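Long-range contact in probable amidase (Thermus thermophilus, PDB 2DC0), which is a probable amidase, a member of the amidase family built around a mixed beta sheet flanked by helices: residues His118-Trp130 and Pro305-Leu317. Numbering follows the deposited sequence.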
# COMPACT_ATOMS: atom_id res chain seq x y z
N HIS A 118 -18.68 -14.88 -13.93
CA HIS A 118 -17.63 -15.50 -14.72
C HIS A 118 -17.07 -16.57 -13.80
O HIS A 118 -16.92 -16.33 -12.59
CB HIS A 118 -16.54 -14.47 -15.07
CG HIS A 118 -15.61 -14.94 -16.14
ND1 HIS A 118 -15.73 -14.55 -17.46
CD2 HIS A 118 -14.58 -15.82 -16.11
CE1 HIS A 118 -14.82 -15.17 -18.19
NE2 HIS A 118 -14.11 -15.95 -17.39
N GLU A 119 -16.75 -17.74 -14.35
CA GLU A 119 -16.25 -18.85 -13.56
C GLU A 119 -15.18 -18.48 -12.53
O GLU A 119 -14.12 -17.95 -12.87
CB GLU A 119 -15.74 -19.96 -14.48
CG GLU A 119 -15.19 -21.17 -13.72
CD GLU A 119 -15.04 -22.40 -14.61
OE1 GLU A 119 -14.65 -22.23 -15.78
OE2 GLU A 119 -15.29 -23.51 -14.12
N ILE A 120 -15.49 -18.83 -11.28
CA ILE A 120 -14.69 -18.56 -10.08
C ILE A 120 -14.14 -17.15 -10.02
O ILE A 120 -13.14 -16.89 -9.35
CB ILE A 120 -13.52 -19.57 -9.87
CG1 ILE A 120 -12.53 -19.50 -11.03
CG2 ILE A 120 -14.07 -20.97 -9.66
CD1 ILE A 120 -11.18 -20.18 -10.77
N ALA A 121 -14.82 -16.24 -10.71
CA ALA A 121 -14.46 -14.82 -10.76
C ALA A 121 -13.14 -14.56 -11.48
O ALA A 121 -12.58 -13.47 -11.39
CB ALA A 121 -14.40 -14.24 -9.36
N LEU A 122 -12.64 -15.56 -12.19
CA LEU A 122 -11.38 -15.41 -12.90
C LEU A 122 -11.62 -15.08 -14.37
O LEU A 122 -11.39 -15.91 -15.25
CB LEU A 122 -10.54 -16.68 -12.76
CG LEU A 122 -9.11 -16.64 -13.29
CD1 LEU A 122 -8.38 -15.42 -12.74
CD2 LEU A 122 -8.40 -17.92 -12.88
N GLY A 123 -12.08 -13.86 -14.62
CA GLY A 123 -12.35 -13.44 -15.99
C GLY A 123 -13.28 -12.25 -16.01
O GLY A 123 -14.01 -12.02 -15.04
N ILE A 124 -13.26 -11.49 -17.10
CA ILE A 124 -14.10 -10.31 -17.21
C ILE A 124 -15.04 -10.29 -18.42
O ILE A 124 -15.63 -9.26 -18.71
CB ILE A 124 -13.25 -9.03 -17.26
CG1 ILE A 124 -12.38 -9.05 -18.53
CG2 ILE A 124 -12.39 -8.92 -16.00
CD1 ILE A 124 -13.10 -9.16 -19.91
N THR A 125 -15.18 -11.41 -19.12
CA THR A 125 -16.05 -11.44 -20.30
C THR A 125 -17.51 -11.73 -19.93
O THR A 125 -18.43 -11.18 -20.54
CB THR A 125 -15.62 -12.51 -21.34
OG1 THR A 125 -15.82 -13.82 -20.79
CG2 THR A 125 -14.16 -12.34 -21.72
N GLY A 126 -17.71 -12.58 -18.94
CA GLY A 126 -19.06 -12.93 -18.55
C GLY A 126 -19.52 -14.14 -19.35
O GLY A 126 -20.66 -14.60 -19.22
N GLU A 127 -18.64 -14.63 -20.21
CA GLU A 127 -18.94 -15.81 -21.01
C GLU A 127 -18.58 -17.01 -20.13
O GLU A 127 -17.50 -17.06 -19.55
CB GLU A 127 -18.14 -15.80 -22.31
CG GLU A 127 -18.66 -14.78 -23.30
CD GLU A 127 -17.75 -14.60 -24.50
OE1 GLU A 127 -17.17 -15.61 -24.96
OE2 GLU A 127 -17.61 -13.46 -24.99
N ASN A 128 -19.50 -17.95 -20.03
CA ASN A 128 -19.34 -19.12 -19.17
C ASN A 128 -19.97 -20.32 -19.87
O ASN A 128 -21.17 -20.35 -20.12
CB ASN A 128 -20.05 -18.82 -17.84
CG ASN A 128 -19.80 -19.87 -16.78
OD1 ASN A 128 -19.91 -21.07 -17.03
ND2 ASN A 128 -19.49 -19.42 -15.57
N PRO A 129 -19.16 -21.34 -20.21
CA PRO A 129 -19.64 -22.55 -20.88
C PRO A 129 -20.50 -23.46 -20.00
O PRO A 129 -21.26 -24.27 -20.51
CB PRO A 129 -18.35 -23.24 -21.32
CG PRO A 129 -17.41 -22.89 -20.20
CD PRO A 129 -17.70 -21.42 -19.97
N TRP A 130 -20.37 -23.31 -18.69
CA TRP A 130 -21.15 -24.13 -17.76
C TRP A 130 -22.58 -23.63 -17.59
O TRP A 130 -23.53 -24.40 -17.67
CB TRP A 130 -20.47 -24.15 -16.38
CG TRP A 130 -19.09 -24.74 -16.36
CD1 TRP A 130 -18.01 -24.26 -15.67
CD2 TRP A 130 -18.64 -25.92 -17.03
NE1 TRP A 130 -16.92 -25.06 -15.87
CE2 TRP A 130 -17.27 -26.09 -16.70
CE3 TRP A 130 -19.25 -26.85 -17.88
CZ2 TRP A 130 -16.51 -27.16 -17.20
CZ3 TRP A 130 -18.49 -27.92 -18.37
CH2 TRP A 130 -17.13 -28.06 -18.03
N PRO A 305 -9.76 -31.24 -12.66
CA PRO A 305 -9.44 -30.14 -13.57
C PRO A 305 -10.51 -29.93 -14.64
O PRO A 305 -10.67 -28.82 -15.16
CB PRO A 305 -8.10 -30.56 -14.16
CG PRO A 305 -8.22 -32.05 -14.19
CD PRO A 305 -8.81 -32.35 -12.83
N GLU A 306 -11.24 -30.99 -14.95
CA GLU A 306 -12.29 -30.91 -15.97
C GLU A 306 -13.49 -30.10 -15.49
O GLU A 306 -14.40 -29.80 -16.27
CB GLU A 306 -12.74 -32.31 -16.39
CG GLU A 306 -13.45 -33.13 -15.31
CD GLU A 306 -12.53 -33.56 -14.18
OE1 GLU A 306 -11.38 -33.94 -14.46
OE2 GLU A 306 -12.98 -33.55 -13.01
N GLY A 307 -13.50 -29.76 -14.21
CA GLY A 307 -14.59 -28.98 -13.66
C GLY A 307 -14.44 -27.51 -14.01
O GLY A 307 -15.38 -26.74 -13.85
N PHE A 308 -13.25 -27.14 -14.47
CA PHE A 308 -12.96 -25.76 -14.86
C PHE A 308 -12.99 -25.65 -16.38
O PHE A 308 -12.63 -26.59 -17.08
CB PHE A 308 -11.56 -25.34 -14.38
CG PHE A 308 -11.42 -25.26 -12.88
CD1 PHE A 308 -12.07 -24.26 -12.16
CD2 PHE A 308 -10.62 -26.17 -12.19
CE1 PHE A 308 -11.92 -24.17 -10.78
CE2 PHE A 308 -10.47 -26.09 -10.81
CZ PHE A 308 -11.12 -25.09 -10.10
N SER A 309 -13.43 -24.50 -16.89
CA SER A 309 -13.47 -24.29 -18.34
C SER A 309 -12.03 -24.14 -18.83
O SER A 309 -11.12 -23.86 -18.04
CB SER A 309 -14.25 -23.01 -18.66
OG SER A 309 -13.62 -21.87 -18.08
N PRO A 310 -11.79 -24.34 -20.14
CA PRO A 310 -10.43 -24.22 -20.68
C PRO A 310 -9.74 -22.89 -20.32
O PRO A 310 -8.60 -22.88 -19.84
CB PRO A 310 -10.64 -24.38 -22.18
CG PRO A 310 -11.79 -25.35 -22.24
CD PRO A 310 -12.73 -24.83 -21.17
N GLN A 311 -10.43 -21.78 -20.56
CA GLN A 311 -9.91 -20.44 -20.28
C GLN A 311 -9.47 -20.32 -18.82
O GLN A 311 -8.34 -19.94 -18.53
CB GLN A 311 -10.97 -19.36 -20.55
CG GLN A 311 -10.47 -17.91 -20.44
CD GLN A 311 -11.51 -16.95 -19.84
OE1 GLN A 311 -11.65 -15.80 -20.28
NE2 GLN A 311 -12.24 -17.43 -18.83
N VAL A 312 -10.38 -20.65 -17.90
CA VAL A 312 -10.06 -20.57 -16.48
C VAL A 312 -8.95 -21.54 -16.10
O VAL A 312 -8.05 -21.19 -15.35
CB VAL A 312 -11.31 -20.86 -15.62
CG1 VAL A 312 -10.91 -21.09 -14.17
CG2 VAL A 312 -12.27 -19.68 -15.70
N ARG A 313 -9.02 -22.76 -16.63
CA ARG A 313 -8.01 -23.76 -16.33
C ARG A 313 -6.62 -23.29 -16.76
O ARG A 313 -5.64 -23.48 -16.04
CB ARG A 313 -8.35 -25.08 -17.03
CG ARG A 313 -7.64 -26.29 -16.45
CD ARG A 313 -8.34 -27.56 -16.90
NE ARG A 313 -8.24 -27.74 -18.35
CZ ARG A 313 -9.20 -28.24 -19.11
NH1 ARG A 313 -10.35 -28.63 -18.56
NH2 ARG A 313 -9.02 -28.38 -20.41
N GLU A 314 -6.54 -22.66 -17.93
CA GLU A 314 -5.26 -22.17 -18.42
C GLU A 314 -4.70 -21.09 -17.49
O GLU A 314 -3.50 -21.08 -17.18
CB GLU A 314 -5.41 -21.61 -19.84
CG GLU A 314 -4.19 -20.84 -20.33
CD GLU A 314 -4.34 -20.36 -21.76
OE1 GLU A 314 -5.46 -19.95 -22.14
OE2 GLU A 314 -3.34 -20.39 -22.51
N ALA A 315 -5.56 -20.18 -17.03
CA ALA A 315 -5.13 -19.11 -16.13
C ALA A 315 -4.67 -19.70 -14.80
O ALA A 315 -3.65 -19.29 -14.24
CB ALA A 315 -6.26 -18.11 -15.91
N LEU A 316 -5.42 -20.67 -14.28
CA LEU A 316 -5.05 -21.30 -13.03
C LEU A 316 -3.72 -22.04 -13.17
O LEU A 316 -2.88 -21.98 -12.27
CB LEU A 316 -6.15 -22.26 -12.56
CG LEU A 316 -7.41 -21.61 -12.00
CD1 LEU A 316 -8.42 -22.68 -11.60
CD2 LEU A 316 -7.06 -20.75 -10.78
N LEU A 317 -3.53 -22.72 -14.30
CA LEU A 317 -2.28 -23.45 -14.53
C LEU A 317 -1.11 -22.48 -14.62
O LEU A 317 0.00 -22.78 -14.16
CB LEU A 317 -2.37 -24.28 -15.82
CG LEU A 317 -3.31 -25.49 -15.72
CD1 LEU A 317 -3.49 -26.12 -17.09
CD2 LEU A 317 -2.73 -26.49 -14.72
O HOH W 1 -14.24 -15.67 -21.89
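Val312, on the first turn of helix 310-321, is the bump whose two methyls spread over the loop. Its CG1 presses on Ile120 CD1 at 3.5 Å, while CG2 packs against Glu119 CB and CG; a beta-branched residue suits the place because each methyl meets a different side chain. Ile120 CD1 in turn meets Leu316 CD1 tip to tip, and Leu316 CD1 itself lies over the centre of the Phe308 ring. Next to them Leu122, swung toward the helix by a chi1 of -173°, lays CD2 against Ala315 CB (3.7 Å) and Leu316 CD2; the small alanine lets the leucine come close.

Beside this apolar patch, extended Glu119 reaches the helix start. Its OE1 accepts from both Ser309 OG (2.5 Å) and Ser309 N (2.8 Å). Serine suits this N-cap, since OG also accepts a weak capping bond from Val312 N. OE2 accepts from Trp130 NE1, above the carboxylate plane, and is hydrogen-bonded to Thr87 OG1. Pro129 CG abuts Ser309 CB at 3.5 Å. At the other end Gln311 NE2 donates almost straight (172°), in the ring plane, to His118 NE2 (2.8 Å), while Gln311 OE1 shares a water with Thr125 OG1. Gripped by the N-cap residue, the Glu119 carboxylate probably has its negative charge stabilised by the helix dipole.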